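PDB 4EWP: 3-oxoacyl-[acyl-carrier-protein] synthase 3 from Micrococcus luteus NCTC 2665, which probably catalyses the condensation of acetyl-CoA with malonyl-ACP that initiates fatty acid synthesis, acting as a homodimer of the thiolase-like superfamily. Local coordinates for residues Ser327-Gln333 / Gln345-Pro350; Pro24-Asn30 / Ile50-Ala56; Pro99-Ala103 / Pro115-Val119; Trp197-Ser201 / Gly337-Val341. All coordinates share one frame. Residues are numbered along the deposited sequence.

Contact 1: residues Ser327-Gln333 / Gln345-Pro350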
loop_
_atom_site.group_PDB
_atom_site.type_symbol
_atom_site.label_atom_id
_atom_site.label_comp_id
_atom_site.label_asym_id
_atom_site.label_seq_id
_atom_site.Cartn_x
_atom_site.Cartn_y
_atom_site.Cartn_z
ATOM N N SER A 327 -22.481 5.179 20.600
ATOM C CA SER A 327 -22.028 3.796 20.516
ATOM C C SER A 327 -23.204 2.891 20.186
ATOM O O SER A 327 -24.218 2.931 20.859
ATOM C CB SER A 327 -21.398 3.379 21.845
ATOM O OG SER A 327 -21.404 1.974 22.010
ATOM N N GLY A 328 -23.079 2.086 19.134
ATOM C CA GLY A 328 -24.182 1.242 18.692
ATOM C C GLY A 328 -25.032 1.904 17.614
ATOM O O GLY A 328 -25.917 1.270 17.032
ATOM N N GLY A 329 -24.770 3.187 17.357
ATOM C CA GLY A 329 -25.489 3.934 16.339
ATOM C C GLY A 329 -24.817 3.813 14.979
ATOM O O GLY A 329 -23.676 3.387 14.891
ATOM N N LEU A 330 -25.525 4.187 13.920
ATOM C CA LEU A 330 -24.974 4.117 12.567
ATOM C C LEU A 330 -24.262 5.407 12.167
ATOM O O LEU A 330 -24.784 6.503 12.373
ATOM C CB LEU A 330 -26.073 3.819 11.548
ATOM C CG LEU A 330 -26.810 2.495 11.731
ATOM C CD1 LEU A 330 -27.928 2.387 10.706
ATOM C CD2 LEU A 330 -25.839 1.333 11.609
ATOM N N ALA A 331 -23.076 5.260 11.582
ATOM C CA ALA A 331 -22.301 6.392 11.093
ATOM C C ALA A 331 -21.932 6.191 9.626
ATOM O O ALA A 331 -21.469 5.120 9.226
ATOM C CB ALA A 331 -21.036 6.571 11.927
ATOM N N LEU A 332 -22.153 7.227 8.823
ATOM C CA LEU A 332 -21.673 7.241 7.448
ATOM C C LEU A 332 -20.266 7.825 7.464
ATOM O O LEU A 332 -20.055 8.943 7.948
ATOM C CB LEU A 332 -22.587 8.101 6.562
ATOM C CG LEU A 332 -22.172 8.406 5.117
ATOM C CD1 LEU A 332 -22.094 7.124 4.303
ATOM C CD2 LEU A 332 -23.159 9.354 4.497
ATOM N N GLN A 333 -19.299 7.071 6.959
ATOM C CA GLN A 333 -17.936 7.582 6.844
ATOM C C GLN A 333 -17.554 7.568 5.392
ATOM O O GLN A 333 -17.870 6.621 4.666
ATOM C CB GLN A 333 -16.951 6.755 7.663
ATOM C CG GLN A 333 -17.069 5.284 7.401
ATOM C CD GLN A 333 -16.136 4.493 8.286
ATOM O OE1 GLN A 333 -15.940 4.830 9.463
ATOM N NE2 GLN A 333 -15.531 3.441 7.721
ATOM N N GLN A 345 -18.515 3.850 3.698
ATOM C CA GLN A 345 -19.285 2.775 4.324
ATOM C C GLN A 345 -20.241 3.345 5.352
ATOM O O GLN A 345 -19.998 4.409 5.926
ATOM C CB GLN A 345 -18.370 1.795 5.075
ATOM C CG GLN A 345 -17.359 1.091 4.241
ATOM C CD GLN A 345 -16.003 1.770 4.267
ATOM O OE1 GLN A 345 -15.777 2.738 4.998
ATOM N NE2 GLN A 345 -15.085 1.251 3.467
ATOM N N VAL A 346 -21.312 2.619 5.621
ATOM C CA VAL A 346 -22.068 2.866 6.839
ATOM C C VAL A 346 -21.582 1.864 7.887
ATOM O O VAL A 346 -21.430 0.661 7.609
ATOM C CB VAL A 346 -23.576 2.760 6.610
ATOM C CG1 VAL A 346 -24.319 2.835 7.933
ATOM C CG2 VAL A 346 -24.040 3.880 5.647
ATOM N N VAL A 347 -21.278 2.363 9.076
ATOM C CA VAL A 347 -20.749 1.496 10.114
ATOM C C VAL A 347 -21.516 1.663 11.414
ATOM O O VAL A 347 -21.972 2.749 11.735
ATOM C CB VAL A 347 -19.245 1.735 10.374
ATOM C CG1 VAL A 347 -18.422 1.480 9.100
ATOM C CG2 VAL A 347 -18.999 3.134 10.930
ATOM N N ARG A 348 -21.673 0.560 12.141
ATOM C CA ARG A 348 -22.197 0.585 13.498
ATOM C C ARG A 348 -21.069 1.002 14.441
ATOM O O ARG A 348 -20.066 0.301 14.561
ATOM C CB ARG A 348 -22.702 -0.804 13.859
ATOM C CG ARG A 348 -23.472 -0.871 15.159
ATOM C CD ARG A 348 -24.668 -1.787 15.018
ATOM N NE ARG A 348 -25.893 -1.004 14.894
ATOM C CZ ARG A 348 -26.832 -1.212 13.976
ATOM N NH1 ARG A 348 -26.692 -2.192 13.087
ATOM N NH2 ARG A 348 -27.910 -0.436 13.947
ATOM N N LEU A 349 -21.219 2.140 15.113
ATOM C CA LEU A 349 -20.125 2.657 15.930
ATOM C C LEU A 349 -19.859 1.756 17.125
ATOM O O LEU A 349 -20.793 1.223 17.727
ATOM C CB LEU A 349 -20.420 4.077 16.390
ATOM C CG LEU A 349 -20.568 5.124 15.286
ATOM C CD1 LEU A 349 -21.284 6.377 15.822
ATOM C CD2 LEU A 349 -19.217 5.463 14.706
ATOM N N PRO A 350 -18.576 1.578 17.472
ATOM C CA PRO A 350 -18.153 0.704 18.585
ATOM C C PRO A 350 -18.621 1.187 19.958
ATOM O O PRO A 350 -18.785 2.395 20.114
ATOM C CB PRO A 350 -16.622 0.738 18.507
ATOM C CG PRO A 350 -16.286 1.997 17.708
ATOM C CD PRO A 350 -17.438 2.183 16.757
#
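Gln333 has the most surface covered here, 75 Å², followed by Leu349 (71 Å²) and Leu330 (70 Å²). The strand portions 330-333 and 345-348 run antiparallel at 149°, closest approach of the axes 4.5 Å, as the outer ends of a β-hairpin in the C-terminal half of the thiolase fold. Gln333 faces Gln345 in a hydrogen-bonded pair: Gln333 N to Gln345 O is 2.9 Å and Gln345 N to Gln333 O 3.0 Å, while the side chains add Gln333 NE2 to Gln345 OE1 at 2.8 Å and 171°. At the other end, Leu349 N reaches Gly329 O (2.8 Å), and Leu349 CD2 rests on Ala331 CB (3.5 Å). Leu330 lies on the other face, where its CD2 packs over one face of the Arg348 guanidinium, 3.6 Å from NH2; Arg348 NE donates to Gly328 O (3.1 Å). Gln333 OE1 also bonds to Tyr126 OH and Gln345 NE2 to Cys127 O, so both buried amides have their polar ends satisfied.

Contact 2: residues Pro24-Asn30 / Ile50-Ala56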
loop_
_atom_site.group_PDB
_atom_site.type_symbol
_atom_site.label_atom_id
_atom_site.label_comp_id
_atom_site.label_asym_id
_atom_site.label_seq_id
_atom_site.Cartn_x
_atom_site.Cartn_y
_atom_site.Cartn_z
ATOM N N PRO A 24 -0.843 14.598 18.393
ATOM C CA PRO A 24 0.296 15.394 18.863
ATOM C C PRO A 24 -0.173 16.529 19.774
ATOM O O PRO A 24 -1.227 17.110 19.521
ATOM C CB PRO A 24 0.882 15.948 17.567
ATOM C CG PRO A 24 0.547 14.877 16.546
ATOM C CD PRO A 24 -0.828 14.403 16.932
ATOM N N ALA A 25 0.600 16.836 20.813
ATOM C CA ALA A 25 0.218 17.862 21.776
ATOM C C ALA A 25 0.392 19.272 21.230
ATOM O O ALA A 25 -0.158 20.231 21.779
ATOM C CB ALA A 25 1.002 17.698 23.082
ATOM N N ASN A 26 1.165 19.405 20.160
ATOM C CA ASN A 26 1.396 20.727 19.582
ATOM C C ASN A 26 0.244 21.151 18.674
ATOM O O ASN A 26 0.091 20.651 17.559
ATOM C CB ASN A 26 2.735 20.781 18.830
ATOM C CG ASN A 26 3.187 22.200 18.554
ATOM O OD1 ASN A 26 2.644 23.144 19.122
ATOM N ND2 ASN A 26 4.182 22.360 17.682
ATOM N N LEU A 27 -0.581 22.063 19.169
ATOM C CA LEU A 27 -1.664 22.611 18.374
ATOM C C LEU A 27 -1.224 23.964 17.870
ATOM O O LEU A 27 -1.252 24.941 18.612
ATOM C CB LEU A 27 -2.934 22.757 19.213
ATOM C CG LEU A 27 -3.488 21.451 19.789
ATOM C CD1 LEU A 27 -4.896 21.684 20.333
ATOM C CD2 LEU A 27 -3.491 20.317 18.756
ATOM N N VAL A 28 -0.794 24.013 16.615
ATOM C CA VAL A 28 -0.302 25.249 16.016
ATOM C C VAL A 28 -1.454 26.158 15.592
ATOM O O VAL A 28 -2.354 25.740 14.869
ATOM C CB VAL A 28 0.599 24.943 14.803
ATOM C CG1 VAL A 28 1.072 26.227 14.143
ATOM C CG2 VAL A 28 1.782 24.074 15.225
ATOM N N PRO A 29 -1.441 27.415 16.066
ATOM C CA PRO A 29 -2.490 28.365 15.674
ATOM C C PRO A 29 -2.189 29.037 14.337
ATOM O O PRO A 29 -1.033 29.101 13.906
ATOM C CB PRO A 29 -2.448 29.404 16.794
ATOM C CG PRO A 29 -1.026 29.409 17.225
ATOM C CD PRO A 29 -0.560 27.966 17.108
ATOM N N ASN A 30 -3.231 29.552 13.698
ATOM C CA ASN A 30 -3.087 30.168 12.391
ATOM C C ASN A 30 -1.949 31.171 12.308
ATOM O O ASN A 30 -1.285 31.283 11.283
ATOM C CB ASN A 30 -4.404 30.817 11.967
ATOM C CG ASN A 30 -5.479 29.790 11.649
ATOM O OD1 ASN A 30 -5.185 28.600 11.451
ATOM N ND2 ASN A 30 -6.728 30.240 11.590
ATOM N N ILE A 50 -10.456 26.300 10.163
ATOM C CA ILE A 50 -9.367 25.779 10.988
ATOM C C ILE A 50 -8.839 26.844 11.943
ATOM O O ILE A 50 -8.591 27.986 11.540
ATOM C CB ILE A 50 -8.208 25.257 10.115
ATOM C CG1 ILE A 50 -8.718 24.150 9.186
ATOM C CG2 ILE A 50 -7.036 24.797 10.984
ATOM C CD1 ILE A 50 -7.636 23.487 8.332
ATOM N N VAL A 51 -8.682 26.468 13.211
ATOM C CA VAL A 51 -8.135 27.374 14.223
ATOM C C VAL A 51 -6.733 26.920 14.588
ATOM O O VAL A 51 -5.785 27.704 14.579
ATOM C CB VAL A 51 -8.994 27.387 15.500
ATOM C CG1 VAL A 51 -8.320 28.203 16.598
ATOM C CG2 VAL A 51 -10.367 27.920 15.198
ATOM N N THR A 52 -6.614 25.641 14.920
ATOM C CA THR A 52 -5.319 25.040 15.179
ATOM C C THR A 52 -5.215 23.741 14.389
ATOM O O THR A 52 -6.237 23.137 14.016
ATOM C CB THR A 52 -5.122 24.731 16.686
ATOM O OG1 THR A 52 -6.053 23.719 17.100
ATOM C CG2 THR A 52 -5.342 25.980 17.533
ATOM N N ARG A 53 -3.981 23.314 14.130
ATOM C CA ARG A 53 -3.739 21.983 13.596
ATOM C C ARG A 53 -2.674 21.251 14.420
ATOM O O ARG A 53 -1.742 21.865 14.956
ATOM C CB ARG A 53 -3.361 22.026 12.107
ATOM C CG ARG A 53 -1.941 22.513 11.801
ATOM C CD ARG A 53 -1.836 24.021 11.865
ATOM N NE ARG A 53 -2.658 24.685 10.849
ATOM C CZ ARG A 53 -3.339 25.813 11.054
ATOM N NH1 ARG A 53 -4.050 26.349 10.068
ATOM N NH2 ARG A 53 -3.301 26.417 12.240
ATOM N N GLN A 54 -2.850 19.940 14.541
ATOM C CA GLN A 54 -1.878 19.078 15.193
ATOM C C GLN A 54 -0.584 19.073 14.397
ATOM O O GLN A 54 -0.589 18.823 13.195
ATOM C CB GLN A 54 -2.441 17.657 15.301
ATOM C CG GLN A 54 -3.596 17.587 16.277
ATOM C CD GLN A 54 -4.494 16.385 16.100
ATOM O OE1 GLN A 54 -5.551 16.304 16.730
ATOM N NE2 GLN A 54 -4.087 15.444 15.249
ATOM N N ARG A 55 0.523 19.376 15.062
ATOM C CA ARG A 55 1.827 19.299 14.421
ATOM C C ARG A 55 2.766 18.426 15.256
ATOM O O ARG A 55 3.045 18.715 16.418
ATOM C CB ARG A 55 2.404 20.700 14.165
ATOM C CG ARG A 55 1.721 21.442 13.002
ATOM C CD ARG A 55 1.816 20.616 11.711
ATOM N NE ARG A 55 1.126 21.211 10.568
ATOM C CZ ARG A 55 1.590 22.238 9.847
ATOM N NH1 ARG A 55 2.747 22.816 10.154
ATOM N NH2 ARG A 55 0.887 22.699 8.813
ATOM N N ALA A 56 3.227 17.337 14.649
ATOM C CA ALA A 56 4.058 16.357 15.333
ATOM C C ALA A 56 5.490 16.826 15.449
ATOM O O ALA A 56 5.987 17.537 14.578
ATOM C CB ALA A 56 4.007 15.011 14.589
HETATM O O HOH W 1 3.422 17.538 19.019
HETATM O O HOH W 2 -5.798 30.260 15.373
#
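Arg53 and Asn30 carry the strongest polar links. The Arg53 guanidinium meets Asn30 OD1 edge-on, with NH1 at 2.9 Å and NH2 at 3.0 Å, and Arg53 NH2 also donates to Val28 O (2.9 Å). That carbonyl accepts a second hydrogen bond, from Arg53 N (3.0 Å), so one residue grips Val28 O by backbone and side chain together. Asn30 ND2 in turn donates to Ile50 O at 2.9 Å. Backbone bonds extend the pairing: Val28 N to Arg53 O is 2.9 Å and Arg55 N to Asn26 O 2.8 Å. The backbone bonds define a small two-stranded antiparallel sheet, 27-29 with 52-54, whose axes come within 4.3 Å at 147°; the connection between its strands is largely helical, and Ile50, just before strand 52-54, has its side chain about 5 Å from that of Asn306, a predicted active-site residue. Water links Asn26 N (3.1 Å) to Arg55 O (2.9 Å), and another Asn30 N (3.1 Å) to Val51 O (2.7 Å). Val28 CG2 lies 3.4 Å from CG of Arg55, a residue whose NE bonds to Leu168 O. On the other face Leu27 CD2 touches Gln54 CG at 3.7 Å; beyond the end of the strands, Pro24 CG meets Ala56 CB at 4.0 Å.

Contact 3: residues Pro99-Ala103 / Pro115-Val119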
loop_
_atom_site.group_PDB
_atom_site.type_symbol
_atom_site.label_atom_id
_atom_site.label_comp_id
_atom_site.label_asym_id
_atom_site.label_seq_id
_atom_site.Cartn_x
_atom_site.Cartn_y
_atom_site.Cartn_z
ATOM N N PRO A 99 11.337 -1.174 4.003
ATOM C CA PRO A 99 10.069 -1.903 4.141
ATOM C C PRO A 99 8.954 -1.015 4.689
ATOM O O PRO A 99 9.167 0.167 4.927
ATOM C CB PRO A 99 10.396 -3.013 5.150
ATOM C CG PRO A 99 11.837 -2.769 5.630
ATOM C CD PRO A 99 12.279 -1.442 5.108
ATOM N N SER A 100 7.775 -1.586 4.905
ATOM C CA SER A 100 6.622 -0.801 5.295
ATOM C C SER A 100 6.682 -0.358 6.761
ATOM O O SER A 100 7.457 -0.871 7.562
ATOM C CB SER A 100 5.359 -1.620 5.090
ATOM O OG SER A 100 5.369 -2.727 5.974
ATOM N N ALA A 101 5.831 0.599 7.097
ATOM C CA ALA A 101 5.670 1.057 8.462
ATOM C C ALA A 101 4.897 -0.005 9.239
ATOM O O ALA A 101 5.129 -0.234 10.430
ATOM C CB ALA A 101 4.900 2.356 8.452
ATOM N N ALA A 102 3.970 -0.648 8.535
ATOM C CA ALA A 102 3.090 -1.636 9.122
ATOM C C ALA A 102 3.883 -2.722 9.825
ATOM O O ALA A 102 3.471 -3.236 10.877
ATOM C CB ALA A 102 2.179 -2.246 8.041
ATOM N N ALA A 103 5.014 -3.088 9.234
ATOM C CA ALA A 103 5.813 -4.187 9.768
ATOM C C ALA A 103 6.427 -3.781 11.094
ATOM O O ALA A 103 6.507 -4.596 12.015
ATOM C CB ALA A 103 6.896 -4.629 8.758
ATOM N N PRO A 115 0.488 -10.774 9.191
ATOM C CA PRO A 115 0.838 -10.060 7.953
ATOM C C PRO A 115 0.598 -8.559 8.162
ATOM O O PRO A 115 -0.318 -8.155 8.878
ATOM C CB PRO A 115 -0.153 -10.624 6.921
ATOM C CG PRO A 115 -1.313 -11.157 7.760
ATOM C CD PRO A 115 -0.660 -11.683 9.010
ATOM N N ALA A 116 1.425 -7.741 7.535
ATOM C CA ALA A 116 1.444 -6.321 7.801
ATOM C C ALA A 116 1.851 -5.640 6.517
ATOM O O ALA A 116 2.886 -5.992 5.942
ATOM C CB ALA A 116 2.466 -6.028 8.893
ATOM N N TYR A 117 1.055 -4.677 6.056
ATOM C CA TYR A 117 1.420 -3.912 4.857
ATOM C C TYR A 117 0.891 -2.488 4.910
ATOM O O TYR A 117 -0.091 -2.218 5.604
ATOM C CB TYR A 117 0.912 -4.605 3.587
ATOM C CG TYR A 117 -0.606 -4.767 3.464
ATOM C CD1 TYR A 117 -1.369 -3.885 2.705
ATOM C CD2 TYR A 117 -1.261 -5.831 4.070
ATOM C CE1 TYR A 117 -2.753 -4.058 2.578
ATOM C CE2 TYR A 117 -2.625 -6.007 3.943
ATOM C CZ TYR A 117 -3.362 -5.132 3.199
ATOM O OH TYR A 117 -4.712 -5.332 3.085
ATOM N N ASP A 118 1.540 -1.586 4.177
ATOM C CA ASP A 118 1.058 -0.212 4.036
ATOM C C ASP A 118 0.241 -0.131 2.758
ATOM O O ASP A 118 0.480 -0.889 1.813
ATOM C CB ASP A 118 2.210 0.792 3.912
ATOM C CG ASP A 118 3.068 0.886 5.169
ATOM O OD1 ASP A 118 2.736 0.255 6.208
ATOM O OD2 ASP A 118 4.091 1.610 5.111
ATOM N N VAL A 119 -0.709 0.800 2.741
ATOM C CA VAL A 119 -1.586 1.043 1.607
ATOM C C VAL A 119 -1.439 2.501 1.173
ATOM O O VAL A 119 -1.239 3.384 2.007
ATOM C CB VAL A 119 -3.056 0.790 2.000
ATOM C CG1 VAL A 119 -3.997 1.599 1.142
ATOM C CG2 VAL A 119 -3.381 -0.685 1.914
HETATM O O HOH W 3 4.729 -4.981 4.364
#
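Ser100 occupies the N-cap of helix 101-108. Its OG accepts from Ala103 N at 3.3 Å, and its CB lies 3.4 Å from Asp118 CG on the strand. A water links this hydroxyl to the strand, 2.8 Å from Ser100 OG, from which it accepts, and 2.6 Å from Ala116 O, to which it donates. At Ala101 the backbone amide points at the carboxylate: Ala101 N to Asp118 OD2 is 2.8 Å with a nearly straight 172° angle. Ala102 N follows with its own bond to Asp118 OD1, also 2.8 Å but bent to 145°. The two oxygens thus serve successive amides of the first turn, and a negative charge sits at the positive end of the helix dipole. The segments belong to a β-α-β unit, strand 86-90, helix 101-108 and strand 116-120, in which the two strands are parallel neighbours and the helix makes the crossover. Beyond the polar start, Ala102 turns its methyl onto the strand, with CB 3.9 Å from Ala116 CB and 3.3 Å from Tyr117 O. Strand 116-120 is outermost within its own chain, yet Asp118 pairs antiparallel with a strand of the second subunit, which carries the sheet across the dimer interface.

Contact 4: residues Trp197-Ser201 / Gly337-Val341; sequences WSTIS and GAGLV
Ile200 lays its side chain over the turn 337-341, with CB 3.7 Å from Ala338 CB and, in an m,t rotamer, CD1 4.2 Å from Leu340 CD2 and 4.0 Å from Gly337 C. It has 68 Å² covered, the most in this contact, and starts the short strand 200-202 with phi/psi -126/122. Two CA pairs set the register: Ile200 with Ala338 at 4.8 Å and Trp197 with Gly339 at 4.6 Å. The turn links strands 330-337 and 341-348, closed by Gly337 N to Val341 O and Val341 N to Gly337 O, both 2.9 Å. Ala338 lies at -48/136; Gly339 adopts 156/-65, where a CB would be jammed against the preceding carbonyl oxygen, and the peptide from Gly339 to Leu340 is cis. Trp197 (-53/-34) sends its CA to Gly339 O in a CA-H...O contact of 3.0 Å, while its indole (chi1 -166°) bonds through NE1 to Ser100 O of the second subunit. Thr199 CB stands 4.3 Å from CD2 of Leu340 (chi1 -69°, m; chi2 164°, t). The hairpin turn with its cis peptide places Gly337 about 4 Å from the side chain of the predicted active-site Cys123. A water accepts from Ile200 N (3.2 Å) and Gly339 N (2.9 Å) and donates to Trp197 O (2.6 Å). Direct contact is apolar or CA-H...O, and conventional hydrogen bonding between the segments is relayed by water.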
loop_
_atom_site.group_PDB
_atom_site.type_symbol
_atom_site.label_atom_id
_atom_site.label_comp_id
_atom_site.label_asym_id
_atom_site.label_seq_id
_atom_site.Cartn_x
_atom_site.Cartn_y
_atom_site.Cartn_z
ATOM N N TRP A 197 -5.417 12.490 -11.722
ATOM C CA TRP A 197 -4.271 12.194 -10.846
ATOM C C TRP A 197 -3.552 13.461 -10.374
ATOM O O TRP A 197 -3.090 13.533 -9.237
ATOM C CB TRP A 197 -3.297 11.262 -11.583
ATOM C CG TRP A 197 -2.220 10.580 -10.761
ATOM C CD1 TRP A 197 -2.342 9.417 -10.041
ATOM C CD2 TRP A 197 -0.834 10.966 -10.655
ATOM N NE1 TRP A 197 -1.131 9.081 -9.468
ATOM C CE2 TRP A 197 -0.192 10.011 -9.833
ATOM C CE3 TRP A 197 -0.084 12.033 -11.155
ATOM C CZ2 TRP A 197 1.158 10.103 -9.499
ATOM C CZ3 TRP A 197 1.263 12.116 -10.826
ATOM C CH2 TRP A 197 1.867 11.158 -10.005
ATOM N N SER A 198 -3.504 14.482 -11.224
ATOM C CA SER A 198 -2.700 15.652 -10.906
ATOM C C SER A 198 -3.427 16.698 -10.062
ATOM O O SER A 198 -2.822 17.702 -9.675
ATOM C CB SER A 198 -2.148 16.301 -12.181
ATOM O OG SER A 198 -3.156 17.074 -12.818
ATOM N N THR A 199 -4.705 16.466 -9.762
ATOM C CA THR A 199 -5.505 17.459 -9.027
ATOM C C THR A 199 -4.964 17.759 -7.626
ATOM O O THR A 199 -4.896 18.915 -7.211
ATOM C CB THR A 199 -7.004 17.073 -8.981
ATOM O OG1 THR A 199 -7.525 17.126 -10.314
ATOM C CG2 THR A 199 -7.797 18.048 -8.104
ATOM N N ILE A 200 -4.578 16.708 -6.915
ATOM C CA ILE A 200 -3.854 16.810 -5.658
ATOM C C ILE A 200 -2.612 15.947 -5.874
ATOM O O ILE A 200 -2.731 14.766 -6.183
ATOM C CB ILE A 200 -4.672 16.200 -4.500
ATOM C CG1 ILE A 200 -6.055 16.841 -4.409
ATOM C CG2 ILE A 200 -3.946 16.331 -3.176
ATOM C CD1 ILE A 200 -6.973 16.107 -3.415
ATOM N N SER A 201 -1.427 16.528 -5.730
ATOM C CA SER A 201 -0.209 15.822 -6.094
ATOM C C SER A 201 1.009 16.505 -5.498
ATOM O O SER A 201 0.884 17.566 -4.896
ATOM C CB SER A 201 -0.066 15.771 -7.614
ATOM O OG SER A 201 0.091 17.070 -8.154
ATOM N N GLY A 337 -9.436 11.662 -1.567
ATOM C CA GLY A 337 -8.201 12.409 -1.749
ATOM C C GLY A 337 -7.447 12.153 -3.040
ATOM O O GLY A 337 -8.026 11.675 -4.016
ATOM N N ALA A 338 -6.152 12.482 -3.031
ATOM C CA ALA A 338 -5.291 12.408 -4.217
ATOM C C ALA A 338 -5.423 11.074 -4.970
ATOM O O ALA A 338 -5.457 10.002 -4.365
ATOM C CB ALA A 338 -3.839 12.661 -3.829
ATOM N N GLY A 339 -5.509 11.141 -6.292
ATOM C CA GLY A 339 -5.684 9.934 -7.078
ATOM C C GLY A 339 -6.314 10.177 -8.434
ATOM O O GLY A 339 -5.682 9.938 -9.471
ATOM N N LEU A 340 -7.566 10.637 -8.444
ATOM C CA LEU A 340 -8.345 10.844 -7.233
ATOM C C LEU A 340 -8.894 9.493 -6.755
ATOM O O LEU A 340 -9.138 8.598 -7.561
ATOM C CB LEU A 340 -9.488 11.815 -7.532
ATOM C CG LEU A 340 -9.142 13.288 -7.827
ATOM C CD1 LEU A 340 -10.313 14.031 -8.480
ATOM C CD2 LEU A 340 -8.715 13.998 -6.551
ATOM N N VAL A 341 -9.066 9.340 -5.445
ATOM C CA VAL A 341 -9.680 8.134 -4.893
ATOM C C VAL A 341 -10.691 8.480 -3.798
ATOM O O VAL A 341 -10.602 9.538 -3.169
ATOM C CB VAL A 341 -8.633 7.136 -4.332
ATOM C CG1 VAL A 341 -7.749 6.592 -5.454
ATOM C CG2 VAL A 341 -7.796 7.783 -3.217
HETATM O O HOH W 4 -5.102 13.654 -7.627
#

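How the contacts relate
Contacts 1 and 4 share one hairpin: 327-333 and 345-350 pair its outer ends, while 337-341 is the turn between its strands, so their centres stand 27 Å apart although their segments adjoin in sequence. Three contacts approach the predicted active-site residues, two of them from strand 330-337: contact 4 through Gly337, about 4 Å from the side chain of Cys123; contact 2 through Ile50, about 5 Å from that of Asn306; and contact 1 through Gln333, about 8 Å from that of His275. Contact 3 lies away from these residues, but across the dimer its Ser100 O receives Trp197 NE1 of contact 4 in the other subunit. Within one chain, contacts 3 and 4 come to about 8 Å between nearest atoms.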